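Local coordinates for LEOA (Escherichia coli, PDB 4AUR), which is a bacterial dynamin-like GTPase that probably couples nucleotide hydrolysis to membrane remodelling, and is linked with LT toxin in enterotoxigenic strains, at residues V159-R164 and L206-L212; F381-T386 and M524-F528; R285-A289 and R416-G420; F7-K11 and I49-L54; F354-L359 and L503-I507. One frame throughout, in Å; residues are numbered along the deposited sequence.

Interaction 1 (V159-R164 and L206-L212); sequences VKWVLR and LQRAADL
One helix can pack closely on the C-terminal end of another where a small residue lies between, and A210 provides it. V159-R164 is helical, with a wider pi-type turn at 161-164; L206-A209 ends a second helix, and A210 is the first residue to leave helical angles. D211 takes a positive phi (57/33), and the chain turns so that L212 N bonds back to Q207 O at 2.9 Å. The CA atoms of K160 and A210 come to 4.4 Å, and the A210 methyl sits in a hollow bounded by K160 CA (CB-CA 3.9 Å), V159 CG1 (4.2 Å from A210 CB) and L163 CD1 (also 4.2 Å from it). V159, chi1 t, pushes CG1 against L206 CD2 at 3.5 Å and A209 CB at 4.2 Å; L163 CD1 reaches L212 CD2 at 4.3 Å. Beneath, L163 and L206 both rest on F174 of strand 172-177. Charges rim the apolar patch: K160 NZ forms a salt bridge with D211 OD2 at 3.5 Å, while R164, its NH1 3.2 Å from A210 O, pairs through NH2 with E216. Two helices side by side on a largely parallel sheet typify the alpha/beta fold of P-loop GTPases.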
# COMPACT_ATOMS: atom_id res chain seq x y z
N VAL A 159 26.07 21.35 34.93
CA VAL A 159 25.86 20.06 34.29
C VAL A 159 24.37 19.81 34.04
O VAL A 159 24.01 19.31 33.01
CB VAL A 159 26.43 18.93 35.16
CG1 VAL A 159 25.98 17.57 34.66
CG2 VAL A 159 27.96 19.02 35.20
N LYS A 160 23.52 20.18 34.98
CA LYS A 160 22.08 20.02 34.81
C LYS A 160 21.56 20.94 33.73
O LYS A 160 20.68 20.60 32.96
CB LYS A 160 21.37 20.34 36.13
CG LYS A 160 19.91 19.99 36.13
CD LYS A 160 19.27 20.20 37.49
CE LYS A 160 17.90 19.52 37.55
NZ LYS A 160 17.63 18.96 38.90
N TRP A 161 22.10 22.15 33.70
CA TRP A 161 21.70 23.15 32.72
C TRP A 161 21.97 22.65 31.31
O TRP A 161 21.15 22.78 30.45
CB TRP A 161 22.52 24.40 32.98
CG TRP A 161 22.24 25.54 32.10
CD1 TRP A 161 21.04 26.10 31.85
CD2 TRP A 161 23.21 26.28 31.35
NE1 TRP A 161 21.20 27.15 30.99
CE2 TRP A 161 22.52 27.27 30.66
CE3 TRP A 161 24.60 26.18 31.18
CZ2 TRP A 161 23.17 28.19 29.82
CZ3 TRP A 161 25.24 27.08 30.35
CH2 TRP A 161 24.52 28.08 29.68
N VAL A 162 23.12 22.04 31.11
CA VAL A 162 23.52 21.55 29.81
C VAL A 162 22.78 20.31 29.43
O VAL A 162 22.28 20.19 28.30
CB VAL A 162 25.02 21.24 29.79
CG1 VAL A 162 25.43 20.62 28.47
CG2 VAL A 162 25.79 22.52 30.00
N LEU A 163 22.71 19.36 30.35
CA LEU A 163 22.21 18.02 30.02
C LEU A 163 20.71 17.95 30.17
O LEU A 163 20.04 17.31 29.38
CB LEU A 163 22.85 16.96 30.90
CG LEU A 163 24.37 16.91 30.94
CD1 LEU A 163 24.80 15.78 31.87
CD2 LEU A 163 24.99 16.68 29.58
N ARG A 164 20.16 18.58 31.19
CA ARG A 164 18.74 18.52 31.39
C ARG A 164 18.05 19.69 30.71
O ARG A 164 17.30 19.49 29.75
CB ARG A 164 18.40 18.46 32.87
CG ARG A 164 16.92 18.22 33.12
CD ARG A 164 16.68 16.76 33.40
NE ARG A 164 16.82 15.97 32.19
CZ ARG A 164 17.11 14.68 32.14
NH1 ARG A 164 17.31 13.97 33.25
NH2 ARG A 164 17.19 14.08 30.96
N LEU A 206 27.75 12.74 37.20
CA LEU A 206 26.93 13.47 36.25
C LEU A 206 25.55 12.96 36.42
O LEU A 206 24.61 13.73 36.48
CB LEU A 206 27.40 13.26 34.82
CG LEU A 206 28.77 13.86 34.50
CD1 LEU A 206 29.23 13.39 33.13
CD2 LEU A 206 28.73 15.39 34.55
N GLN A 207 25.41 11.64 36.54
CA GLN A 207 24.09 11.06 36.62
C GLN A 207 23.33 11.64 37.78
O GLN A 207 22.11 11.82 37.72
CB GLN A 207 24.15 9.54 36.69
CG GLN A 207 23.84 8.91 38.03
CD GLN A 207 22.36 8.85 38.32
OE1 GLN A 207 21.92 9.13 39.42
NE2 GLN A 207 21.59 8.48 37.32
N ARG A 208 24.05 11.98 38.83
CA ARG A 208 23.43 12.40 40.07
C ARG A 208 23.23 13.90 40.10
O ARG A 208 22.35 14.38 40.81
CB ARG A 208 24.30 11.93 41.26
CG ARG A 208 23.61 11.90 42.62
CD ARG A 208 22.27 11.15 42.69
NE ARG A 208 22.29 9.73 42.31
CZ ARG A 208 21.43 8.80 42.76
NH1 ARG A 208 20.49 9.13 43.63
NH2 ARG A 208 21.51 7.53 42.35
N ALA A 209 24.03 14.62 39.34
CA ALA A 209 23.91 16.09 39.24
C ALA A 209 22.72 16.50 38.39
O ALA A 209 22.19 17.60 38.58
CB ALA A 209 25.16 16.68 38.65
N ALA A 210 22.33 15.64 37.45
CA ALA A 210 21.37 15.98 36.43
C ALA A 210 20.22 14.99 36.32
O ALA A 210 19.55 14.98 35.31
CB ALA A 210 22.07 16.09 35.11
N ASP A 211 20.00 14.18 37.34
CA ASP A 211 18.90 13.20 37.38
C ASP A 211 18.92 12.23 36.22
O ASP A 211 17.86 11.83 35.78
CB ASP A 211 17.51 13.88 37.36
CG ASP A 211 17.38 15.08 38.31
OD1 ASP A 211 18.32 15.38 39.08
OD2 ASP A 211 16.30 15.73 38.28
N LEU A 212 20.08 11.84 35.71
CA LEU A 212 20.10 11.05 34.46
C LEU A 212 19.55 9.66 34.69
O LEU A 212 19.71 9.09 35.77
CB LEU A 212 21.49 10.90 33.89
CG LEU A 212 22.32 12.13 33.52
CD1 LEU A 212 23.62 11.66 32.89
CD2 LEU A 212 21.59 13.06 32.57

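Interaction 2 (F381-T386 and M524-F528); sequences FFEQST and MFAFF
Two short helical segments cross almost at right angles here, at -92°, although the surrounding protein is a long helical bundle of the dynamin-like type. Their axes approach to 10.9 Å, and an aromatic cluster of F381, F382 and F528 fills much of the gap; the nearest CA atoms, those of F382 and F528, are 5.4 Å apart. Both segments are helical, and F528 closes its helix. F381 (chi1 t) points toward the partner and lays CE2 over one face of the F528 ring, 3.8 Å from F528 CG, with centroids 4.8 Å apart and planes at 37°. F382, also t, brings its ring to F528 at 77°, centroids 5.9 Å apart, the CD1 atoms of the two residues 3.9 Å from each other. F528 is m. Selenomethionine M524 adds a Met-aromatic contact beside the cluster, its SE 5.4 Å from the F381 centroid at the ring edge and its CE 4.0 Å from F381 CZ. L324 and L328 of helix 275-343 and L518 of helix 489-518 enclose F381, so several helices share one core. The polar link lies at the helix end: S385, chi1 p, donates from OG to the F528 carbonyl O at 3.0 Å.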
# COMPACT_ATOMS: atom_id res chain seq x y z
N PHE A 381 -33.00 -29.24 -20.60
CA PHE A 381 -32.01 -28.31 -21.14
C PHE A 381 -32.18 -26.94 -20.49
O PHE A 381 -31.24 -26.36 -19.98
CB PHE A 381 -32.12 -28.21 -22.67
CG PHE A 381 -31.33 -27.08 -23.27
CD1 PHE A 381 -30.05 -26.79 -22.85
CD2 PHE A 381 -31.88 -26.30 -24.27
CE1 PHE A 381 -29.35 -25.75 -23.41
CE2 PHE A 381 -31.17 -25.26 -24.83
CZ PHE A 381 -29.91 -24.98 -24.41
N PHE A 382 -33.41 -26.46 -20.50
CA PHE A 382 -33.74 -25.21 -19.84
C PHE A 382 -33.24 -25.19 -18.37
O PHE A 382 -32.82 -24.14 -17.86
CB PHE A 382 -35.25 -24.95 -19.97
CG PHE A 382 -35.67 -23.56 -19.59
CD1 PHE A 382 -34.86 -22.45 -19.83
CD2 PHE A 382 -36.90 -23.34 -19.01
CE1 PHE A 382 -35.25 -21.17 -19.47
CE2 PHE A 382 -37.31 -22.06 -18.65
CZ PHE A 382 -36.48 -20.97 -18.89
N GLU A 383 -33.19 -26.32 -17.71
CA GLU A 383 -32.73 -26.36 -16.34
C GLU A 383 -31.20 -26.40 -16.27
O GLU A 383 -30.59 -25.61 -15.58
CB GLU A 383 -33.34 -27.57 -15.62
CG GLU A 383 -34.87 -27.49 -15.54
CD GLU A 383 -35.53 -28.83 -15.23
OE1 GLU A 383 -34.80 -29.76 -14.81
OE2 GLU A 383 -36.79 -28.92 -15.40
N GLN A 384 -30.58 -27.32 -16.99
CA GLN A 384 -29.13 -27.35 -17.09
C GLN A 384 -28.63 -25.95 -17.49
O GLN A 384 -27.73 -25.41 -16.86
CB GLN A 384 -28.66 -28.39 -18.12
CG GLN A 384 -28.86 -29.85 -17.70
CD GLN A 384 -28.30 -30.88 -18.71
OE1 GLN A 384 -28.53 -30.82 -19.94
NE2 GLN A 384 -27.55 -31.83 -18.19
N SER A 385 -29.23 -25.36 -18.51
CA SER A 385 -28.83 -24.03 -18.97
C SER A 385 -29.16 -22.90 -17.99
O SER A 385 -28.41 -21.95 -17.86
CB SER A 385 -29.40 -23.72 -20.36
OG SER A 385 -30.69 -23.16 -20.27
N THR A 386 -30.29 -22.98 -17.31
CA THR A 386 -30.55 -22.04 -16.20
C THR A 386 -29.50 -22.22 -15.07
O THR A 386 -29.13 -21.27 -14.43
CB THR A 386 -32.00 -22.18 -15.65
OG1 THR A 386 -32.93 -21.64 -16.61
CG2 THR A 386 -32.18 -21.43 -14.32
N MSE A 524 -31.98 -18.72 -29.25
CA MSE A 524 -31.68 -19.77 -28.32
C MSE A 524 -31.42 -19.11 -27.01
O MSE A 524 -32.13 -19.30 -26.04
CB MSE A 524 -30.53 -20.63 -28.83
CG MSE A 524 -30.46 -21.89 -27.99
SE MSE A 524 -29.09 -21.67 -26.59
CE MSE A 524 -30.16 -21.08 -25.08
N PHE A 525 -30.43 -18.24 -26.99
CA PHE A 525 -30.14 -17.48 -25.78
C PHE A 525 -31.33 -16.73 -25.22
O PHE A 525 -31.52 -16.76 -24.02
CB PHE A 525 -28.94 -16.59 -25.97
CG PHE A 525 -27.67 -17.32 -25.81
CD1 PHE A 525 -27.30 -17.79 -24.57
CD2 PHE A 525 -26.86 -17.57 -26.89
CE1 PHE A 525 -26.13 -18.48 -24.40
CE2 PHE A 525 -25.69 -18.26 -26.73
CZ PHE A 525 -25.32 -18.72 -25.49
N ALA A 526 -32.14 -16.11 -26.06
CA ALA A 526 -33.24 -15.27 -25.55
C ALA A 526 -34.34 -16.05 -24.84
O ALA A 526 -35.09 -15.48 -24.07
CB ALA A 526 -33.86 -14.45 -26.68
N PHE A 527 -34.42 -17.34 -25.12
CA PHE A 527 -35.47 -18.20 -24.61
C PHE A 527 -35.02 -19.03 -23.41
O PHE A 527 -35.77 -19.18 -22.43
CB PHE A 527 -35.93 -19.13 -25.74
CG PHE A 527 -37.28 -19.73 -25.52
CD1 PHE A 527 -38.42 -19.04 -25.91
CD2 PHE A 527 -37.42 -20.99 -24.93
CE1 PHE A 527 -39.68 -19.58 -25.70
CE2 PHE A 527 -38.68 -21.54 -24.72
CZ PHE A 527 -39.81 -20.84 -25.11
N PHE A 528 -33.80 -19.56 -23.47
CA PHE A 528 -33.29 -20.45 -22.44
C PHE A 528 -32.29 -19.83 -21.47
O PHE A 528 -31.94 -20.47 -20.48
CB PHE A 528 -32.62 -21.65 -23.09
CG PHE A 528 -33.52 -22.43 -24.02
CD1 PHE A 528 -34.33 -23.44 -23.52
CD2 PHE A 528 -33.57 -22.14 -25.37
CE1 PHE A 528 -35.17 -24.15 -24.35
CE2 PHE A 528 -34.40 -22.85 -26.21
CZ PHE A 528 -35.21 -23.86 -25.70

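Interaction 3 (R285-A289 and R416-G420); sequences RVTLA and RSLGG
A single carbonyl oxygen can tie a loop to a helix when an arginine reaches it through two nitrogens. R285 NE donates to S417 O at 3.3 Å, and R285 NH2 adds a weak hydrogen bond to the same oxygen at 3.4 Å; S417 O lies at the guanidinium edge, near its plane. The CA-CB bond of R285 points sideways, and the t, p, t side chain carries its guanidinium to the loop. The backbone of R416-L418 makes a short 3-10 turn in which G419 N bonds to R416 O at 3.3 Å. G419 follows at phi/psi 90/-139, where a CB would jam against the preceding carbonyl O. The backbones come nearest at A289 and S417, with CA atoms 5.3 Å apart. L288 CD2 meets S417 CB at 3.7 Å; L418 turns its end back so that CD1 lies 3.2 Å from A289 O and 4.3 Å from A289 CB. M31 touches both A289 and L418. Away from the helix, the R416 guanidinium binds a sulfate ion, probably from the crystallisation liquor. The whole joins the connection between helices 368-408 and 430-447 to the long helix 275-343, within a dynamin-like helical domain.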
# COMPACT_ATOMS: atom_id res chain seq x y z
N ARG A 285 3.30 12.56 5.77
CA ARG A 285 2.18 12.57 4.86
C ARG A 285 2.52 11.68 3.69
O ARG A 285 1.63 11.16 3.06
CB ARG A 285 1.88 14.01 4.42
CG ARG A 285 0.65 14.20 3.54
CD ARG A 285 -0.68 13.87 4.20
NE ARG A 285 -1.78 13.94 3.24
CZ ARG A 285 -2.58 14.99 3.04
NH1 ARG A 285 -2.45 16.11 3.75
NH2 ARG A 285 -3.55 14.94 2.12
N VAL A 286 3.80 11.49 3.43
CA VAL A 286 4.23 10.75 2.27
C VAL A 286 4.19 9.28 2.58
O VAL A 286 3.82 8.47 1.75
CB VAL A 286 5.69 11.09 1.92
CG1 VAL A 286 6.18 10.23 0.77
CG2 VAL A 286 5.84 12.57 1.59
N THR A 287 4.64 8.96 3.78
CA THR A 287 4.66 7.62 4.31
C THR A 287 3.25 7.12 4.36
O THR A 287 2.96 6.02 3.90
CB THR A 287 5.29 7.62 5.70
OG1 THR A 287 6.70 7.81 5.55
CG2 THR A 287 5.03 6.29 6.43
N LEU A 288 2.37 7.97 4.87
CA LEU A 288 0.93 7.72 4.88
C LEU A 288 0.35 7.64 3.47
O LEU A 288 -0.48 6.80 3.18
CB LEU A 288 0.22 8.84 5.67
CG LEU A 288 -1.24 8.58 6.06
CD1 LEU A 288 -1.32 7.50 7.13
CD2 LEU A 288 -1.92 9.85 6.57
N ALA A 289 0.79 8.54 2.61
CA ALA A 289 0.25 8.57 1.27
C ALA A 289 0.54 7.29 0.50
O ALA A 289 -0.33 6.85 -0.23
CB ALA A 289 0.73 9.79 0.50
N ARG A 416 -8.08 9.96 2.24
CA ARG A 416 -7.96 11.41 2.38
C ARG A 416 -6.51 11.88 2.26
O ARG A 416 -6.28 13.00 1.83
CB ARG A 416 -8.60 11.92 3.66
CG ARG A 416 -10.11 11.75 3.66
CD ARG A 416 -10.73 12.30 4.93
NE ARG A 416 -11.93 13.01 4.56
CZ ARG A 416 -12.02 14.32 4.31
NH1 ARG A 416 -10.99 15.16 4.43
NH2 ARG A 416 -13.18 14.79 3.93
N SER A 417 -5.56 11.01 2.60
CA SER A 417 -4.14 11.36 2.47
C SER A 417 -3.70 11.46 1.04
O SER A 417 -2.63 11.96 0.79
CB SER A 417 -3.25 10.33 3.14
OG SER A 417 -3.86 9.09 2.99
N LEU A 418 -4.51 10.96 0.12
CA LEU A 418 -4.19 10.99 -1.29
C LEU A 418 -4.56 12.30 -1.94
O LEU A 418 -4.44 12.45 -3.12
CB LEU A 418 -4.88 9.83 -2.01
CG LEU A 418 -4.13 8.51 -2.19
CD1 LEU A 418 -2.86 8.39 -1.37
CD2 LEU A 418 -5.01 7.32 -1.90
N GLY A 419 -5.05 13.26 -1.17
CA GLY A 419 -5.28 14.60 -1.69
C GLY A 419 -6.60 14.99 -2.32
O GLY A 419 -7.67 14.65 -1.84
N GLY A 420 -6.52 15.75 -3.42
CA GLY A 420 -7.64 16.57 -3.88
C GLY A 420 -8.91 15.85 -4.30
O GLY A 420 -10.04 16.29 -3.99

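Interaction 4 (F7-K11 and I49-L54); sequences FSIEK and IESDVL
The end of a helix and the turn after it expose carbonyl oxygens, and a lysine from a neighbouring helix can serve them. F7-K11 is regular helix, with K11 N bonded to F7 O at 2.6 Å, whereas I49-L54 runs from a helix into extended chain: D52 has phi/psi -48/147 and V53 -130/159. The CA of F7 lies 6.6 Å from that of L54, and the CA of K11 7.7 Å from that of E50. K11 (chi1 and chi2 t) points toward the turn and gives weak hydrogen bonds from NZ to E50 O at 3.2 Å and D52 O at 3.4 Å. E50 OE1, 4.4 Å from K11 NZ, is too far for a salt bridge. The D52 carboxylate leads away and pairs with K272 of helix 250-273. The aliphatic part of K11 packs on I49, CG to CG2 4.0 Å. F7, chi1 t, places its ring face under L54: L54 CB is 4.2 Å from the centroid in a CH-pi contact, and L54 N is 3.4 Å from F7 CZ. H139 meets F7 edge-to-face. The N-terminal helix thus engages the turn entering strand 54-60 mainly through backbone atoms, with the K11 ammonium held by two weak bonds to carbonyl oxygens.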
# COMPACT_ATOMS: atom_id res chain seq x y z
N PHE A 7 32.17 19.03 9.00
CA PHE A 7 31.11 19.97 9.16
C PHE A 7 30.66 20.35 7.78
O PHE A 7 29.54 20.09 7.39
CB PHE A 7 31.57 21.18 9.94
CG PHE A 7 30.56 22.28 9.99
CD1 PHE A 7 29.60 22.29 10.97
CD2 PHE A 7 30.57 23.29 9.05
CE1 PHE A 7 28.66 23.30 11.02
CE2 PHE A 7 29.65 24.32 9.10
CZ PHE A 7 28.68 24.32 10.08
N SER A 8 31.56 20.92 7.01
CA SER A 8 31.21 21.38 5.68
C SER A 8 30.39 20.33 4.93
O SER A 8 29.45 20.69 4.24
CB SER A 8 32.47 21.71 4.90
OG SER A 8 33.12 20.50 4.63
N ILE A 9 30.77 19.05 5.09
CA ILE A 9 30.05 17.90 4.53
C ILE A 9 28.67 17.72 5.13
O ILE A 9 27.70 17.47 4.41
CB ILE A 9 30.79 16.56 4.76
CG1 ILE A 9 31.99 16.43 3.84
CG2 ILE A 9 29.88 15.36 4.53
CD1 ILE A 9 32.99 15.38 4.30
N GLU A 10 28.58 17.77 6.45
CA GLU A 10 27.29 17.64 7.11
C GLU A 10 26.42 18.83 6.78
O GLU A 10 25.23 18.65 6.58
CB GLU A 10 27.41 17.41 8.61
CG GLU A 10 27.96 16.03 8.96
CD GLU A 10 27.27 14.87 8.20
OE1 GLU A 10 26.02 14.83 8.10
OE2 GLU A 10 28.00 13.97 7.71
N LYS A 11 27.00 20.02 6.65
CA LYS A 11 26.24 21.16 6.15
C LYS A 11 25.62 20.86 4.81
O LYS A 11 24.43 21.06 4.61
CB LYS A 11 27.08 22.41 6.01
CG LYS A 11 26.28 23.68 6.07
CD LYS A 11 27.15 24.89 6.35
CE LYS A 11 27.35 25.74 5.12
NZ LYS A 11 28.66 26.42 5.22
N ILE A 49 21.05 28.57 6.22
CA ILE A 49 21.97 27.52 6.65
C ILE A 49 23.35 27.66 6.04
O ILE A 49 24.33 27.34 6.69
CB ILE A 49 21.42 26.13 6.33
CG1 ILE A 49 20.51 25.68 7.47
CG2 ILE A 49 22.54 25.11 6.18
CD1 ILE A 49 19.77 24.38 7.20
N GLU A 50 23.40 28.08 4.78
CA GLU A 50 24.64 28.35 4.06
C GLU A 50 25.62 29.21 4.86
O GLU A 50 26.82 28.95 4.85
CB GLU A 50 24.34 29.05 2.72
CG GLU A 50 23.91 28.14 1.58
CD GLU A 50 25.04 27.24 1.09
OE1 GLU A 50 26.17 27.32 1.65
OE2 GLU A 50 24.79 26.45 0.14
N SER A 51 25.11 30.23 5.53
CA SER A 51 25.95 31.10 6.36
C SER A 51 26.70 30.35 7.45
O SER A 51 27.91 30.53 7.62
CB SER A 51 25.11 32.18 7.05
OG SER A 51 25.84 32.67 8.16
N ASP A 52 25.95 29.53 8.19
CA ASP A 52 26.41 28.94 9.44
C ASP A 52 27.80 28.30 9.36
O ASP A 52 28.22 27.78 8.32
CB ASP A 52 25.37 27.93 9.94
CG ASP A 52 24.14 28.62 10.58
OD1 ASP A 52 23.62 29.62 10.03
OD2 ASP A 52 23.70 28.15 11.65
N VAL A 53 28.51 28.37 10.49
CA VAL A 53 29.86 27.87 10.64
C VAL A 53 29.92 27.01 11.89
O VAL A 53 29.08 27.16 12.78
CB VAL A 53 30.88 29.02 10.83
CG1 VAL A 53 30.75 30.08 9.74
CG2 VAL A 53 30.71 29.69 12.18
N LEU A 54 30.91 26.12 11.96
CA LEU A 54 31.11 25.27 13.13
C LEU A 54 31.25 26.05 14.43
O LEU A 54 32.04 26.97 14.52
CB LEU A 54 32.36 24.42 12.96
CG LEU A 54 32.69 23.50 14.13
CD1 LEU A 54 31.56 22.55 14.48
CD2 LEU A 54 33.90 22.67 13.77

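Interaction 5 (F354-L359 and L503-I507); sequences FMDDEL and LAKII
L359 and L503, each giving up 59 Å² to the contact, show how two helical segments can touch by side chains alone. Their axes are nearly parallel, 11° between N-to-C directions, but 12.9 Å apart, so long side chains must span the space. The CA pairs M355-L503 and L359-I507 set the register at 8.6 and 7.9 Å. Segment 503-507, within helix 489-518, is regular helix; in segment 354-359 a wider pi-type turn is present at 355-359, and L359 N also bonds to M355 O at 3.3 Å, in the alpha-helical pattern. L359 (m, t) points toward the partner and enters between three residues: its CD1 lies 4.2 Å from L503 CD2, its CD2 3.7 Å from I507 CG1 and 4.3 Å from I506 CG2. L503, likewise m, t, points back and meets F354 CD2 with its CD1 at 4.0 Å, while its CD2 is 4.4 Å from CG of selenomethionine M355. I507, with 42 Å² covered, extends CD1 to the edge of the F354 ring, 3.8 Å from CZ; F354 is t at chi1. L343 and M340 of helix 275-343 touch L503 and I507 respectively, bringing a third helix of the bundle to the contact. No hydrogen bond crosses between the segments. Cohesion here is hydrophobic, resting on burial of aliphatic and aromatic carbon and on shape fit.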
# COMPACT_ATOMS: atom_id res chain seq x y z
N PHE A 354 -49.72 -47.92 -32.50
CA PHE A 354 -48.70 -46.91 -32.66
C PHE A 354 -49.10 -45.59 -32.03
O PHE A 354 -48.34 -45.04 -31.28
CB PHE A 354 -48.36 -46.68 -34.12
CG PHE A 354 -47.41 -45.54 -34.35
CD1 PHE A 354 -46.07 -45.68 -34.07
CD2 PHE A 354 -47.87 -44.32 -34.85
CE1 PHE A 354 -45.19 -44.64 -34.29
CE2 PHE A 354 -46.99 -43.27 -35.05
CZ PHE A 354 -45.64 -43.43 -34.77
N MSE A 355 -50.30 -45.11 -32.33
CA MSE A 355 -50.80 -43.88 -31.76
C MSE A 355 -50.87 -43.96 -30.25
O MSE A 355 -50.56 -42.99 -29.55
CB MSE A 355 -52.20 -43.61 -32.30
CG MSE A 355 -52.23 -43.40 -33.80
SE MSE A 355 -54.07 -43.32 -34.57
CE MSE A 355 -55.09 -42.76 -32.99
N ASP A 356 -51.31 -45.10 -29.72
CA ASP A 356 -51.47 -45.25 -28.27
C ASP A 356 -50.14 -45.19 -27.52
O ASP A 356 -50.04 -44.63 -26.41
CB ASP A 356 -52.10 -46.60 -27.93
CG ASP A 356 -53.59 -46.54 -27.70
OD1 ASP A 356 -54.14 -45.49 -27.33
OD2 ASP A 356 -54.21 -47.61 -27.86
N ASP A 357 -49.15 -45.82 -28.12
CA ASP A 357 -47.95 -46.18 -27.40
C ASP A 357 -46.85 -45.20 -27.65
O ASP A 357 -45.97 -45.07 -26.82
CB ASP A 357 -47.54 -47.62 -27.76
CG ASP A 357 -48.53 -48.68 -27.19
OD1 ASP A 357 -49.16 -48.41 -26.15
OD2 ASP A 357 -48.67 -49.76 -27.78
N GLU A 358 -46.92 -44.48 -28.77
CA GLU A 358 -45.89 -43.54 -29.12
C GLU A 358 -46.27 -42.07 -29.15
O GLU A 358 -45.43 -41.22 -28.85
CB GLU A 358 -45.33 -43.95 -30.44
CG GLU A 358 -44.62 -45.30 -30.37
CD GLU A 358 -43.28 -45.20 -29.67
OE1 GLU A 358 -43.07 -44.20 -28.97
OE2 GLU A 358 -42.43 -46.09 -29.83
N LEU A 359 -47.54 -41.77 -29.46
CA LEU A 359 -48.05 -40.42 -29.64
C LEU A 359 -49.05 -39.98 -28.59
O LEU A 359 -49.03 -38.85 -28.13
CB LEU A 359 -48.78 -40.37 -30.97
CG LEU A 359 -47.92 -40.38 -32.24
CD1 LEU A 359 -48.67 -40.83 -33.48
CD2 LEU A 359 -47.40 -38.98 -32.47
N LEU A 503 -49.96 -38.70 -39.88
CA LEU A 503 -49.26 -38.86 -38.62
C LEU A 503 -47.92 -38.18 -38.67
O LEU A 503 -47.51 -37.58 -37.70
CB LEU A 503 -49.12 -40.33 -38.25
CG LEU A 503 -50.44 -41.03 -37.92
CD1 LEU A 503 -50.17 -42.50 -37.62
CD2 LEU A 503 -51.17 -40.35 -36.77
N ALA A 504 -47.24 -38.29 -39.79
CA ALA A 504 -46.00 -37.54 -40.00
C ALA A 504 -46.17 -36.05 -39.71
O ALA A 504 -45.37 -35.48 -39.02
CB ALA A 504 -45.51 -37.74 -41.41
N LYS A 505 -47.22 -35.44 -40.23
CA LYS A 505 -47.38 -34.01 -40.07
C LYS A 505 -47.51 -33.76 -38.58
O LYS A 505 -46.92 -32.83 -38.04
CB LYS A 505 -48.63 -33.49 -40.82
CG LYS A 505 -48.40 -32.26 -41.71
CD LYS A 505 -47.87 -32.64 -43.10
CE LYS A 505 -47.07 -31.52 -43.81
NZ LYS A 505 -47.90 -30.48 -44.48
N ILE A 506 -48.25 -34.62 -37.90
CA ILE A 506 -48.39 -34.54 -36.45
C ILE A 506 -47.05 -34.74 -35.70
O ILE A 506 -46.75 -34.04 -34.75
CB ILE A 506 -49.43 -35.57 -35.95
CG1 ILE A 506 -50.83 -35.12 -36.41
CG2 ILE A 506 -49.35 -35.72 -34.44
CD1 ILE A 506 -51.97 -36.08 -36.15
N ILE A 507 -46.27 -35.72 -36.15
CA ILE A 507 -45.01 -36.05 -35.51
C ILE A 507 -44.00 -34.93 -35.68
O ILE A 507 -43.33 -34.54 -34.74
CB ILE A 507 -44.47 -37.36 -36.09
CG1 ILE A 507 -45.21 -38.52 -35.43
CG2 ILE A 507 -42.99 -37.49 -35.84
CD1 ILE A 507 -44.93 -39.87 -36.04

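The five contacts follow an elongated molecule from its GTPase head toward the far end of its helical stalk. Interactions 1 and 4, with centres 29 Å apart, belong to the GTPase end: the chain leaving interaction 4 enters strand 54-60, which leads to a probable P-loop at G60-T67. Interaction 3 lies near the middle, its centre 33 Å from that of interaction 4 and 42 Å from that of interaction 1. Interactions 2 and 5 lie 27 Å apart, centre to centre, further along the stalk and joined by consecutive helices, 351-359 with 368-408 and 489-518 with 521-528. Interactions 1 and 5 are separated by 114 Å between centres. Helix 275-343 carries part of interaction 3 and flanks both 2 and 5.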